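Local coordinates for cyclic dimeric GMP binding protein (PDB 3PJV) that binds cyclic di-GMP and, through its periplasmic domain, probably passes the signal outward to control proteolysis in the periplasm by way of LapG, at residues A[79-89]-A[120-128]; A[53-61]-A[69-77]. One frame throughout, in Å; residues are numbered along the deposited sequence.

Contact 1. Residues A[79-89]-A[120-128]; sequences TNVPDWFVKLI and LAKLWQSAL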
ATOM      1  N   THR A  79       0.704  -6.663  13.901  0.69 45.52           N
ATOM      2  CA  THR A  79      -0.093  -7.844  14.169  0.68 40.51           C
ATOM      3  C   THR A  79       0.652  -9.071  13.646  0.70 38.41           C
ATOM      4  O   THR A  79       0.909  -9.186  12.447  0.77 35.96           O
ATOM      5  CB  THR A  79      -1.479  -7.742  13.507  1.00 37.99           C
ATOM      6  OG1 THR A  79      -2.161  -6.586  14.013  0.76 35.16           O
ATOM      7  CG2 THR A  79      -2.314  -8.979  13.795  1.00 40.64           C
ATOM      8  N   ASN A  80       1.018  -9.971  14.554  1.00 39.01           N
ATOM      9  CA  ASN A  80       1.625 -11.246  14.173  1.00 31.90           C
ATOM     10  C   ASN A  80       0.540 -12.298  13.930  1.00 32.60           C
ATOM     11  O   ASN A  80       0.086 -12.972  14.857  1.00 33.43           O
ATOM     12  CB  ASN A  80       2.608 -11.734  15.240  1.00 35.85           C
ATOM     13  CG  ASN A  80       3.815 -10.815  15.402  1.00 42.29           C
ATOM     14  OD1 ASN A  80       4.646 -10.689  14.498  1.00 47.17           O
ATOM     15  ND2 ASN A  80       3.924 -10.186  16.567  1.00 39.12           N
ATOM     16  N   VAL A  81       0.121 -12.436  12.679  1.00 29.76           N
ATOM     17  CA  VAL A  81      -0.944 -13.369  12.331  1.00 29.04           C
ATOM     18  C   VAL A  81      -0.375 -14.778  12.182  1.00 29.27           C
ATOM     19  O   VAL A  81       0.578 -14.968  11.430  1.00 25.14           O
ATOM     20  CB  VAL A  81      -1.585 -12.937  10.996  1.00 28.86           C
ATOM     21  CG1 VAL A  81      -2.679 -13.899  10.583  1.00 27.63           C
ATOM     22  CG2 VAL A  81      -2.108 -11.502  11.098  1.00 27.65           C
ATOM     23  N   PRO A  82      -0.953 -15.785  12.890  1.00 29.94           N
ATOM     24  CA  PRO A  82      -0.386 -17.132  12.777  1.00 28.52           C
ATOM     25  C   PRO A  82      -0.484 -17.675  11.365  1.00 29.13           C
ATOM     26  O   PRO A  82      -1.463 -17.407  10.662  1.00 28.11           O
ATOM     27  CB  PRO A  82      -1.266 -17.980  13.719  1.00 25.28           C
ATOM     28  CG  PRO A  82      -1.878 -16.989  14.663  1.00 25.59           C
ATOM     29  CD  PRO A  82      -2.067 -15.734  13.852  1.00 27.73           C
ATOM     30  N   ASP A  83       0.522 -18.450  10.969  1.00 28.55           N
ATOM     31  CA  ASP A  83       0.579 -19.039   9.638  1.00 36.01           C
ATOM     32  C   ASP A  83      -0.668 -19.854   9.352  1.00 33.04           C
ATOM     33  O   ASP A  83      -1.208 -19.815   8.247  1.00 34.48           O
ATOM     34  CB  ASP A  83       1.801 -19.953   9.525  1.00 49.66           C
ATOM     35  CG  ASP A  83       3.081 -19.275   9.976  1.00 66.90           C
ATOM     36  OD1 ASP A  83       3.239 -19.040  11.197  1.00 71.84           O
ATOM     37  OD2 ASP A  83       3.934 -18.982   9.109  1.00 73.11           O
ATOM     38  N   TRP A  84      -1.127 -20.591  10.359  1.00 29.10           N
ATOM     39  CA  TRP A  84      -2.269 -21.477  10.178  1.00 29.65           C
ATOM     40  C   TRP A  84      -3.567 -20.723   9.880  1.00 30.11           C
ATOM     41  O   TRP A  84      -4.490 -21.284   9.295  1.00 29.35           O
ATOM     42  CB  TRP A  84      -2.441 -22.417  11.376  1.00 30.41           C
ATOM     43  CG  TRP A  84      -2.578 -21.741  12.703  1.00 25.53           C
ATOM     44  CD1 TRP A  84      -1.610 -21.606  13.661  1.00 24.98           C
ATOM     45  CD2 TRP A  84      -3.757 -21.121  13.238  1.00 25.48           C
ATOM     46  NE1 TRP A  84      -2.114 -20.944  14.750  1.00 26.26           N
ATOM     47  CE2 TRP A  84      -3.428 -20.632  14.518  1.00 25.84           C
ATOM     48  CE3 TRP A  84      -5.058 -20.931  12.759  1.00 25.86           C
ATOM     49  CZ2 TRP A  84      -4.350 -19.962  15.323  1.00 24.93           C
ATOM     50  CZ3 TRP A  84      -5.968 -20.262  13.556  1.00 23.64           C
ATOM     51  CH2 TRP A  84      -5.611 -19.785  14.825  1.00 23.82           C
ATOM     52  N   PHE A  85      -3.632 -19.450  10.272  1.00 30.27           N
ATOM     53  CA  PHE A  85      -4.819 -18.639  10.003  1.00 27.01           C
ATOM     54  C   PHE A  85      -4.911 -18.280   8.517  1.00 27.67           C
ATOM     55  O   PHE A  85      -6.002 -18.205   7.949  1.00 27.98           O
ATOM     56  CB  PHE A  85      -4.831 -17.377  10.873  1.00 28.46           C
ATOM     57  CG  PHE A  85      -6.053 -16.504  10.672  1.00 28.08           C
ATOM     58  CD1 PHE A  85      -7.281 -16.886  11.196  1.00 30.80           C
ATOM     59  CD2 PHE A  85      -5.971 -15.309   9.981  1.00 28.21           C
ATOM     60  CE1 PHE A  85      -8.405 -16.101  11.020  1.00 29.76           C
ATOM     61  CE2 PHE A  85      -7.094 -14.499   9.811  1.00 28.51           C
ATOM     62  CZ  PHE A  85      -8.315 -14.906  10.332  1.00 29.10           C
ATOM     63  N   VAL A  86      -3.758 -18.076   7.886  1.00 31.71           N
ATOM     64  CA  VAL A  86      -3.711 -17.818   6.453  1.00 29.34           C
ATOM     65  C   VAL A  86      -4.349 -18.943   5.649  1.00 32.20           C
ATOM     66  O   VAL A  86      -5.169 -18.695   4.766  1.00 32.08           O
ATOM     67  CB  VAL A  86      -2.265 -17.603   5.959  1.00 37.81           C
ATOM     68  CG1 VAL A  86      -2.254 -17.234   4.483  1.00 40.27           C
ATOM     69  CG2 VAL A  86      -1.599 -16.522   6.768  1.00 34.84           C
ATOM     70  N   LYS A  87      -3.965 -20.181   5.958  1.00 33.03           N
ATOM     71  CA  LYS A  87      -4.531 -21.346   5.291  1.00 38.76           C
ATOM     72  C   LYS A  87      -6.028 -21.426   5.560  1.00 35.08           C
ATOM     73  O   LYS A  87      -6.822 -21.675   4.651  1.00 37.24           O
ATOM     74  CB  LYS A  87      -3.853 -22.627   5.787  1.00 45.89           C
ATOM     75  CG  LYS A  87      -2.345 -22.501   5.946  1.00 55.27           C
ATOM     76  CD  LYS A  87      -1.745 -23.776   6.534  1.00 61.90           C
ATOM     77  CE  LYS A  87      -2.413 -24.132   7.852  1.00 64.14           C
ATOM     78  NZ  LYS A  87      -1.840 -25.354   8.473  1.00 65.84           N
ATOM     79  N   LEU A  88      -6.402 -21.206   6.817  1.00 32.49           N
ATOM     80  CA  LEU A  88      -7.802 -21.241   7.227  1.00 31.95           C
ATOM     81  C   LEU A  88      -8.641 -20.235   6.443  1.00 32.05           C
ATOM     82  O   LEU A  88      -9.669 -20.592   5.868  1.00 34.54           O
ATOM     83  CB  LEU A  88      -7.919 -20.980   8.733  1.00 34.66           C
ATOM     84  CG  LEU A  88      -9.287 -21.102   9.406  1.00 40.28           C
ATOM     85  CD1 LEU A  88      -9.869 -22.498   9.221  1.00 38.27           C
ATOM     86  CD2 LEU A  88      -9.173 -20.762  10.890  1.00 41.57           C
ATOM     87  N   ILE A  89      -8.197 -18.979   6.417  1.00 31.67           N
ATOM     88  CA  ILE A  89      -8.899 -17.938   5.674  1.00 34.19           C
ATOM     89  C   ILE A  89      -8.837 -18.208   4.168  1.00 37.95           C
ATOM     90  O   ILE A  89      -9.825 -18.046   3.466  1.00 40.27           O
ATOM     91  CB  ILE A  89      -8.349 -16.528   6.014  1.00 39.46           C
ATOM     92  CG1 ILE A  89      -9.420 -15.702   6.721  1.00 41.29           C
ATOM     93  CG2 ILE A  89      -7.909 -15.798   4.766  1.00 44.28           C
ATOM     94  CD1 ILE A  89     -10.025 -16.375   7.901  1.00 43.54           C
ATOM     95  N   LEU A 120      -4.801  -9.506   5.889  1.00 18.68           N
ATOM     96  CA  LEU A 120      -4.764 -10.617   6.844  1.00 20.19           C
ATOM     97  C   LEU A 120      -4.771 -10.118   8.284  1.00 21.86           C
ATOM     98  O   LEU A 120      -5.431 -10.707   9.150  1.00 21.67           O
ATOM     99  CB  LEU A 120      -3.553 -11.505   6.584  1.00 19.08           C
ATOM    100  CG  LEU A 120      -3.672 -12.339   5.307  1.00 21.95           C
ATOM    101  CD1 LEU A 120      -2.315 -12.854   4.865  1.00 29.16           C
ATOM    102  CD2 LEU A 120      -4.671 -13.479   5.533  1.00 24.41           C
ATOM    103  N   ALA A 121      -4.035  -9.040   8.545  1.00 19.85           N
ATOM    104  CA  ALA A 121      -4.006  -8.464   9.891  1.00 21.26           C
ATOM    105  C   ALA A 121      -5.399  -8.042  10.324  1.00 25.39           C
ATOM    106  O   ALA A 121      -5.807  -8.304  11.446  1.00 23.39           O
ATOM    107  CB  ALA A 121      -3.041  -7.293   9.983  1.00 21.13           C
ATOM    108  N   LYS A 122      -6.131  -7.384   9.430  1.00 24.32           N
ATOM    109  CA  LYS A 122      -7.488  -6.941   9.750  1.00 22.43           C
ATOM    110  C   LYS A 122      -8.447  -8.113   9.980  1.00 23.98           C
ATOM    111  O   LYS A 122      -9.298  -8.079  10.882  1.00 23.33           O
ATOM    112  CB  LYS A 122      -8.007  -6.015   8.648  1.00 25.03           C
ATOM    113  CG  LYS A 122      -7.314  -4.665   8.646  1.00 23.90           C
ATOM    114  CD  LYS A 122      -7.558  -3.924   7.342  1.00 29.78           C
ATOM    115  CE  LYS A 122      -9.044  -3.775   7.046  1.00 28.67           C
ATOM    116  NZ  LYS A 122      -9.234  -3.013   5.774  1.00 30.69           N
ATOM    117  N   LEU A 123      -8.308  -9.158   9.165  1.00 22.80           N
ATOM    118  CA  LEU A 123      -9.157 -10.336   9.299  1.00 23.98           C
ATOM    119  C   LEU A 123      -8.905 -11.026  10.634  1.00 23.85           C
ATOM    120  O   LEU A 123      -9.842 -11.457  11.307  1.00 23.28           O
ATOM    121  CB  LEU A 123      -8.914 -11.311   8.142  1.00 24.39           C
ATOM    122  CG  LEU A 123      -9.560 -10.901   6.820  1.00 28.21           C
ATOM    123  CD1 LEU A 123      -8.993 -11.725   5.685  1.00 28.68           C
ATOM    124  CD2 LEU A 123     -11.073 -11.040   6.905  1.00 33.34           C
ATOM    125  N   TRP A 124      -7.635 -11.106  11.017  1.00 22.32           N
ATOM    126  CA  TRP A 124      -7.248 -11.678  12.299  1.00 23.52           C
ATOM    127  C   TRP A 124      -7.804 -10.868  13.476  1.00 25.27           C
ATOM    128  O   TRP A 124      -8.374 -11.444  14.406  1.00 24.96           O
ATOM    129  CB  TRP A 124      -5.722 -11.799  12.382  1.00 25.31           C
ATOM    130  CG  TRP A 124      -5.202 -12.308  13.688  1.00 26.35           C
ATOM    131  CD1 TRP A 124      -4.520 -11.600  14.632  1.00 26.42           C
ATOM    132  CD2 TRP A 124      -5.315 -13.647  14.197  1.00 25.02           C
ATOM    133  NE1 TRP A 124      -4.199 -12.411  15.699  1.00 29.72           N
ATOM    134  CE2 TRP A 124      -4.672 -13.677  15.452  1.00 27.41           C
ATOM    135  CE3 TRP A 124      -5.891 -14.826  13.708  1.00 28.59           C
ATOM    136  CZ2 TRP A 124      -4.597 -14.831  16.230  1.00 28.07           C
ATOM    137  CZ3 TRP A 124      -5.815 -15.971  14.481  1.00 30.85           C
ATOM    138  CH2 TRP A 124      -5.173 -15.964  15.726  1.00 31.22           C
ATOM    139  N   GLN A 125      -7.647  -9.544  13.440  1.00 23.63           N
ATOM    140  CA  GLN A 125      -8.225  -8.698  14.486  1.00 25.24           C
ATOM    141  C   GLN A 125      -9.726  -8.957  14.637  1.00 28.83           C
ATOM    142  O   GLN A 125     -10.237  -9.046  15.753  1.00 31.55           O
ATOM    143  CB  GLN A 125      -7.960  -7.220  14.212  1.00 25.95           C
ATOM    144  CG  GLN A 125      -6.490  -6.872  14.260  1.00 31.05           C
ATOM    145  CD  GLN A 125      -6.182  -5.573  13.546  1.00 40.00           C
ATOM    146  OE1 GLN A 125      -7.088  -4.798  13.218  1.00 38.48           O
ATOM    147  NE2 GLN A 125      -4.900  -5.325  13.297  1.00 42.25           N
ATOM    148  N   SER A 126     -10.424  -9.085  13.506  1.00 28.47           N
ATOM    149  CA  SER A 126     -11.859  -9.353  13.519  1.00 29.70           C
ATOM    150  C   SER A 126     -12.163 -10.738  14.086  1.00 27.55           C
ATOM    151  O   SER A 126     -13.167 -10.926  14.780  1.00 29.59           O
ATOM    152  CB  SER A 126     -12.440  -9.256  12.109  1.00 31.50           C
ATOM    153  OG  SER A 126     -12.502  -7.913  11.679  1.00 41.52           O
ATOM    154  N   ALA A 127     -11.299 -11.701  13.774  1.00 25.53           N
ATOM    155  CA  ALA A 127     -11.433 -13.060  14.281  1.00 27.04           C
ATOM    156  C   ALA A 127     -11.301 -13.121  15.802  1.00 32.00           C
ATOM    157  O   ALA A 127     -11.988 -13.907  16.467  1.00 30.38           O
ATOM    158  CB  ALA A 127     -10.398 -13.974  13.632  1.00 23.52           C
ATOM    159  N   LEU A 128     -10.400 -12.301  16.336  1.00 30.44           N
ATOM    160  CA  LEU A 128     -10.147 -12.242  17.770  1.00 33.49           C
ATOM    161  C   LEU A 128     -11.279 -11.535  18.508  1.00 40.90           C
ATOM    162  O   LEU A 128     -11.394 -11.644  19.725  1.00 50.18           O
ATOM    163  CB  LEU A 128      -8.831 -11.519  18.050  1.00 36.78           C
ATOM    164  CG  LEU A 128      -7.519 -12.145  17.582  1.00 41.07           C
ATOM    165  CD1 LEU A 128      -6.401 -11.111  17.622  1.00 42.30           C
ATOM    166  CD2 LEU A 128      -7.172 -13.344  18.432  1.00 40.38           C
TER
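Trp124 of helix 120-128 is driven into the elbow formed by Pro82 and Phe85. Pro82 CD lies over the six-membered ring of Trp124, 3.5 Å from its centroid and almost on the normal, a CH-pi contact. From another side the indole edge meets the face of Phe85, Trp124 CE3 coming within 3.5 Å of Phe85 CG with the planes at 72°. Phe85, its CG anti to the backbone N (chi1 -179°), is the knob in a hole of Leu120, Leu123, Trp124 and Ala127. Next to this tight core, Val81 CG2 packs on Trp124 CB and Thr79 CG2 lies 3.5 Å from Trp124 CD1, while Gln125 NE2 donates to the buried Thr79 OG1 (3.1 Å), which sits in the amide plane.

Packing is looser at the flanks. Trp84, exposed, takes the Trp124 edge on its face in an offset T-shape, centroids 5.7 Å apart, and Val86 CG2 only brushes Leu120 CD1 at 4.2 Å. Val78 of the second subunit covers Val81 and Val86. An alanine in place of Trp124 would probably leave Pro82 and the Phe85 face without their partner and open a gap between loop and helix. Apolar and aromatic contacts thus hold the two helices nearly perpendicular, with one polar bond tying down the loop.

Contact 2. Residues A[53-61]-A[69-77]; sequences GYYSSIRVV and IVERNGIPA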
ATOM      1  N   GLY A  53      -6.123  -0.490   4.760  1.00 21.23           N
ATOM      2  CA  GLY A  53      -5.421  -0.951   5.944  1.00 20.13           C
ATOM      3  C   GLY A  53      -4.005  -0.404   6.043  1.00 19.35           C
ATOM      4  O   GLY A  53      -3.308  -0.680   7.009  1.00 20.14           O
ATOM      5  N   TYR A  54      -3.580   0.380   5.047  1.00 18.29           N
ATOM      6  CA  TYR A  54      -2.194   0.863   5.018  1.00 21.02           C
ATOM      7  C   TYR A  54      -1.914   1.966   6.038  1.00 19.51           C
ATOM      8  O   TYR A  54      -0.751   2.309   6.278  1.00 19.00           O
ATOM      9  CB  TYR A  54      -1.800   1.398   3.636  1.00 18.06           C
ATOM     10  CG  TYR A  54      -1.944   0.418   2.493  1.00 19.83           C
ATOM     11  CD1 TYR A  54      -1.860  -0.951   2.702  1.00 20.89           C
ATOM     12  CD2 TYR A  54      -2.168   0.873   1.195  1.00 22.38           C
ATOM     13  CE1 TYR A  54      -1.997  -1.845   1.648  1.00 21.85           C
ATOM     14  CE2 TYR A  54      -2.310  -0.008   0.142  1.00 23.11           C
ATOM     15  CZ  TYR A  54      -2.228  -1.361   0.368  1.00 25.08           C
ATOM     16  OH  TYR A  54      -2.371  -2.232  -0.686  1.00 24.40           O
ATOM     17  N   TYR A  55      -2.971   2.540   6.609  1.00 18.67           N
ATOM     18  CA  TYR A  55      -2.820   3.705   7.489  1.00 16.86           C
ATOM     19  C   TYR A  55      -3.295   3.403   8.906  1.00 19.54           C
ATOM     20  O   TYR A  55      -4.373   2.827   9.091  1.00 20.93           O
ATOM     21  CB  TYR A  55      -3.549   4.933   6.902  1.00 18.53           C
ATOM     22  CG  TYR A  55      -3.147   5.140   5.466  1.00 17.44           C
ATOM     23  CD1 TYR A  55      -1.943   5.758   5.153  1.00 14.74           C
ATOM     24  CD2 TYR A  55      -3.926   4.638   4.431  1.00 17.17           C
ATOM     25  CE1 TYR A  55      -1.537   5.903   3.840  1.00 16.73           C
ATOM     26  CE2 TYR A  55      -3.533   4.784   3.116  1.00 20.22           C
ATOM     27  CZ  TYR A  55      -2.333   5.423   2.829  1.00 20.21           C
ATOM     28  OH  TYR A  55      -1.923   5.566   1.524  1.00 21.43           O
ATOM     29  N   SER A  56      -2.476   3.763   9.900  1.00 17.41           N
ATOM     30  CA  SER A  56      -2.865   3.623  11.304  1.00 19.76           C
ATOM     31  C   SER A  56      -4.023   4.557  11.643  1.00 19.63           C
ATOM     32  O   SER A  56      -4.865   4.253  12.501  1.00 21.78           O
ATOM     33  CB  SER A  56      -1.680   3.956  12.226  1.00 25.55           C
ATOM     34  OG  SER A  56      -0.572   3.113  11.965  1.00 29.41           O
ATOM     35  N   SER A  57      -4.049   5.706  10.977  1.00 18.75           N
ATOM     36  CA  SER A  57      -5.085   6.705  11.224  1.00 17.69           C
ATOM     37  C   SER A  57      -5.194   7.735  10.101  1.00 17.29           C
ATOM     38  O   SER A  57      -4.216   8.042   9.429  1.00 16.75           O
ATOM     39  CB  SER A  57      -4.806   7.414  12.554  1.00 23.06           C
ATOM     40  OG  SER A  57      -3.634   8.220  12.475  1.00 23.17           O
ATOM     41  N   ILE A  58      -6.407   8.251   9.912  1.00 16.98           N
ATOM     42  CA  ILE A  58      -6.658   9.403   9.039  1.00 15.57           C
ATOM     43  C   ILE A  58      -7.695  10.258   9.742  1.00 19.50           C
ATOM     44  O   ILE A  58      -8.696   9.751  10.235  1.00 20.67           O
ATOM     45  CB  ILE A  58      -7.209   8.996   7.668  1.00 16.42           C
ATOM     46  CG1 ILE A  58      -6.213   8.084   6.956  1.00 19.31           C
ATOM     47  CG2 ILE A  58      -7.475  10.238   6.783  1.00 19.89           C
ATOM     48  CD1 ILE A  58      -6.699   7.598   5.613  1.00 21.23           C
ATOM     49  N   ARG A  59      -7.443  11.555   9.805  1.00 16.29           N
ATOM     50  CA  ARG A  59      -8.352  12.471  10.458  1.00 17.11           C
ATOM     51  C   ARG A  59      -8.473  13.728   9.604  1.00 18.62           C
ATOM     52  O   ARG A  59      -7.488  14.188   9.036  1.00 21.18           O
ATOM     53  CB  ARG A  59      -7.807  12.811  11.851  1.00 22.81           C
ATOM     54  CG  ARG A  59      -8.665  13.729  12.698  1.00 33.52           C
ATOM     55  CD  ARG A  59      -7.952  14.018  14.019  1.00 40.71           C
ATOM     56  NE  ARG A  59      -8.656  14.992  14.836  1.00 51.22           N
ATOM     57  CZ  ARG A  59      -8.074  16.013  15.459  1.00 57.37           C
ATOM     58  NH1 ARG A  59      -6.760  16.196  15.359  1.00 57.61           N
ATOM     59  NH2 ARG A  59      -8.806  16.855  16.182  1.00 58.53           N
ATOM     60  N   VAL A  60      -9.680  14.270   9.500  1.00 19.09           N
ATOM     61  CA  VAL A  60      -9.883  15.544   8.807  1.00 16.32           C
ATOM     62  C   VAL A  60     -10.405  16.502   9.852  1.00 20.65           C
ATOM     63  O   VAL A  60     -11.377  16.211  10.535  1.00 26.06           O
ATOM     64  CB  VAL A  60     -10.892  15.402   7.639  1.00 19.42           C
ATOM     65  CG1 VAL A  60     -11.087  16.742   6.927  1.00 18.97           C
ATOM     66  CG2 VAL A  60     -10.413  14.313   6.670  1.00 21.08           C
ATOM     67  N   VAL A  61      -9.715  17.622  10.005  1.00 20.66           N
ATOM     68  CA  VAL A  61     -10.037  18.605  11.035  1.00 21.98           C
ATOM     69  C   VAL A  61     -10.547  19.902  10.402  1.00 23.16           C
ATOM     70  O   VAL A  61      -9.931  20.447   9.485  1.00 22.96           O
ATOM     71  CB  VAL A  61      -8.806  18.902  11.921  1.00 21.96           C
ATOM     72  CG1 VAL A  61      -9.123  19.998  12.954  1.00 24.90           C
ATOM     73  CG2 VAL A  61      -8.336  17.625  12.606  1.00 26.59           C
ATOM     74  N   ILE A  69     -13.916  16.378  11.688  1.00 30.54           N
ATOM     75  CA  ILE A  69     -15.027  16.217  10.763  1.00 30.33           C
ATOM     76  C   ILE A  69     -15.268  14.728  10.568  1.00 30.90           C
ATOM     77  O   ILE A  69     -16.401  14.241  10.624  1.00 35.15           O
ATOM     78  CB  ILE A  69     -14.695  16.843   9.398  1.00 31.32           C
ATOM     79  CG1 ILE A  69     -14.565  18.365   9.521  1.00 35.30           C
ATOM     80  CG2 ILE A  69     -15.741  16.445   8.360  1.00 37.29           C
ATOM     81  CD1 ILE A  69     -14.025  19.017   8.273  1.00 34.50           C
ATOM     82  N   VAL A  70     -14.180  14.004  10.348  1.00 27.54           N
ATOM     83  CA  VAL A  70     -14.240  12.558  10.207  1.00 29.30           C
ATOM     84  C   VAL A  70     -12.906  11.981  10.635  1.00 26.98           C
ATOM     85  O   VAL A  70     -11.866  12.604  10.472  1.00 26.29           O
ATOM     86  CB  VAL A  70     -14.576  12.133   8.762  1.00 34.76           C
ATOM     87  CG1 VAL A  70     -13.425  12.438   7.843  1.00 37.93           C
ATOM     88  CG2 VAL A  70     -14.927  10.646   8.707  1.00 40.17           C
ATOM     89  N   GLU A  71     -12.936  10.798  11.221  1.00 24.21           N
ATOM     90  CA  GLU A  71     -11.685  10.119  11.538  1.00 25.72           C
ATOM     91  C   GLU A  71     -11.810   8.605  11.532  1.00 23.74           C
ATOM     92  O   GLU A  71     -12.898   8.045  11.639  1.00 26.69           O
ATOM     93  CB  GLU A  71     -11.125  10.589  12.876  1.00 29.89           C
ATOM     94  CG  GLU A  71     -11.908  10.126  14.063  1.00 33.86           C
ATOM     95  CD  GLU A  71     -11.291  10.592  15.366  1.00 47.22           C
ATOM     96  OE1 GLU A  71     -10.050  10.512  15.497  1.00 51.96           O
ATOM     97  OE2 GLU A  71     -12.049  11.046  16.250  1.00 49.28           O
ATOM     98  N   ARG A  72     -10.661   7.964  11.397  1.00 22.03           N
ATOM     99  CA  ARG A  72     -10.587   6.526  11.312  1.00 23.82           C
ATOM    100  C   ARG A  72      -9.294   6.106  11.987  1.00 23.89           C
ATOM    101  O   ARG A  72      -8.263   6.741  11.816  1.00 21.13           O
ATOM    102  CB  ARG A  72     -10.553   6.098   9.843  1.00 29.88           C
ATOM    103  CG  ARG A  72     -11.868   6.299   9.076  1.00 36.25           C
ATOM    104  CD  ARG A  72     -12.916   5.325   9.545  1.00 39.44           C
ATOM    105  NE  ARG A  72     -14.135   5.329   8.739  1.00 44.61           N
ATOM    106  CZ  ARG A  72     -15.128   6.204   8.888  1.00 53.22           C
ATOM    107  NH1 ARG A  72     -15.036   7.167   9.801  1.00 53.90           N
ATOM    108  NH2 ARG A  72     -16.210   6.126   8.121  1.00 52.35           N
ATOM    109  N   ASN A  73      -9.353   5.023  12.748  1.00 22.15           N
ATOM    110  CA  ASN A  73      -8.184   4.545  13.452  1.00 29.95           C
ATOM    111  C   ASN A  73      -8.126   3.043  13.355  1.00 36.66           C
ATOM    112  O   ASN A  73      -9.157   2.378  13.455  1.00 42.29           O
ATOM    113  CB  ASN A  73      -8.246   4.943  14.933  1.00 34.50           C
ATOM    114  CG  ASN A  73      -7.899   6.391  15.164  1.00 42.42           C
ATOM    115  OD1 ASN A  73      -6.739   6.728  15.393  1.00 48.25           O
ATOM    116  ND2 ASN A  73      -8.901   7.259  15.110  1.00 40.85           N
ATOM    117  N   GLY A  74      -6.934   2.507  13.131  1.00 36.51           N
ATOM    118  CA  GLY A  74      -6.701   1.087  13.342  1.00 46.72           C
ATOM    119  C   GLY A  74      -5.686   0.873  14.454  1.00 47.45           C
ATOM    120  O   GLY A  74      -5.135   1.829  14.999  1.00 40.86           O
ATOM    121  N   ILE A  75      -5.426  -0.381  14.802  0.68 38.50           N
ATOM    122  CA  ILE A  75      -4.333  -0.657  15.722  0.54 41.75           C
ATOM    123  C   ILE A  75      -3.023  -0.285  15.039  0.55 39.25           C
ATOM    124  O   ILE A  75      -2.779  -0.679  13.883  1.00 34.61           O
ATOM    125  CB  ILE A  75      -4.299  -2.131  16.160  1.00 48.17           C
ATOM    126  CG1 ILE A  75      -2.857  -2.565  16.415  1.00 51.26           C
ATOM    127  CG2 ILE A  75      -4.921  -3.008  15.105  1.00 48.30           C
ATOM    128  CD1 ILE A  75      -2.670  -4.069  16.437  1.00 51.58           C
ATOM    129  N   PRO A  76      -2.195   0.510  15.733  0.49 42.20           N
ATOM    130  CA  PRO A  76      -0.918   1.006  15.210  0.88 43.43           C
ATOM    131  C   PRO A  76       0.227   0.009  15.410  0.54 43.27           C
ATOM    132  O   PRO A  76       1.276   0.155  14.777  0.69 43.25           O
ATOM    133  CB  PRO A  76      -0.679   2.266  16.048  0.75 44.94           C
ATOM    134  CG  PRO A  76      -1.332   1.958  17.360  1.00 44.12           C
ATOM    135  CD  PRO A  76      -2.534   1.108  17.039  0.72 43.37           C
ATOM    136  N   ALA A  77       0.029  -0.986  16.272  0.88 42.90           N
ATOM    137  CA  ALA A  77       1.052  -1.998  16.526  1.00 42.43           C
ATOM    138  C   ALA A  77       1.086  -3.031  15.416  0.94 40.46           C
ATOM    139  O   ALA A  77       0.131  -3.147  14.626  0.83 40.14           O
ATOM    140  CB  ALA A  77       0.811  -2.691  17.866  0.74 44.84           C
TER
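Val60 confronts two residues of the neighbouring strand at once. Its CG2 meets Val70 CG1 at 3.7 Å and its CG1 reaches Ile69 CD1 at 4.0 Å, both pairs crossing at a slant. Because Ile69 and Val70 share one partner, the chain makes a classic beta bulge here: Val60 N bonds to Val70 O, and Val60 O accepts Ile69 N at 2.8 Å. Val60 chi1 of 180° sets CG1 anti to the backbone N, which spreads the two methyls between these neighbours.

On the other face Arg59 and Glu71 run side by side in the same direction, Arg59 CG lying 4.0 Å from Glu71 CB and their flat ends turned 35° apart. The charges do not close into a salt bridge, since Arg59 NE stays 4.7 Å from Glu71 OE1. Arg59 instead bonds Thr68 through NE and pairs with Glu111 of the second subunit, while Val61 CG2 covers the centre of its guanidinium. Further along this face, Asn73 OD1 approaches Ser57 CB.

Arg72 is level with Ile58 on the Val60 face, yet its chain bends at chi2 (-70°) and leads away. Arg72 NH1 reaches back to Glu71 O at 3.0 Å; the oxygen lies in the guanidinium plane, while the donor stands above the carbonyl plane. Arg72 NH2 forms a salt bridge with Glu43. Ile58 and Val60 rest on Leu28 and Leu32 of helix 6-32. Beyond the paired strands, Gly74 N still gives a nearly straight bond to Ser56 O (2.8 Å).

The result is an antiparallel beta hairpin with a classic bulge, one face packed on helices. Its 55-61 edge pairs with a strand of the second subunit, which extends the hairpin into an intersubunit sheet, consistent with a domain-swapped, PAS-like fold.

The centres of the two contacts lie 21 Å apart, but the chain passes almost directly from one to the other: contact 2 ends at Ala77 and contact 1 begins at Thr79. Helix 120-128 also comes back against the turn that leads into strand 55-62, where Lys122 CD lies 3.9 Å from Gly53 CA. Both contacts border the second subunit, contact 2 by strand pairing and contact 1 through apolar packing and a hydrogen bond from Arg10 of that chain to Ile89 O. Neither includes a bound ligand; together they join the hairpin, the short helix 83-89 and the C-terminal helix around the dimer interface.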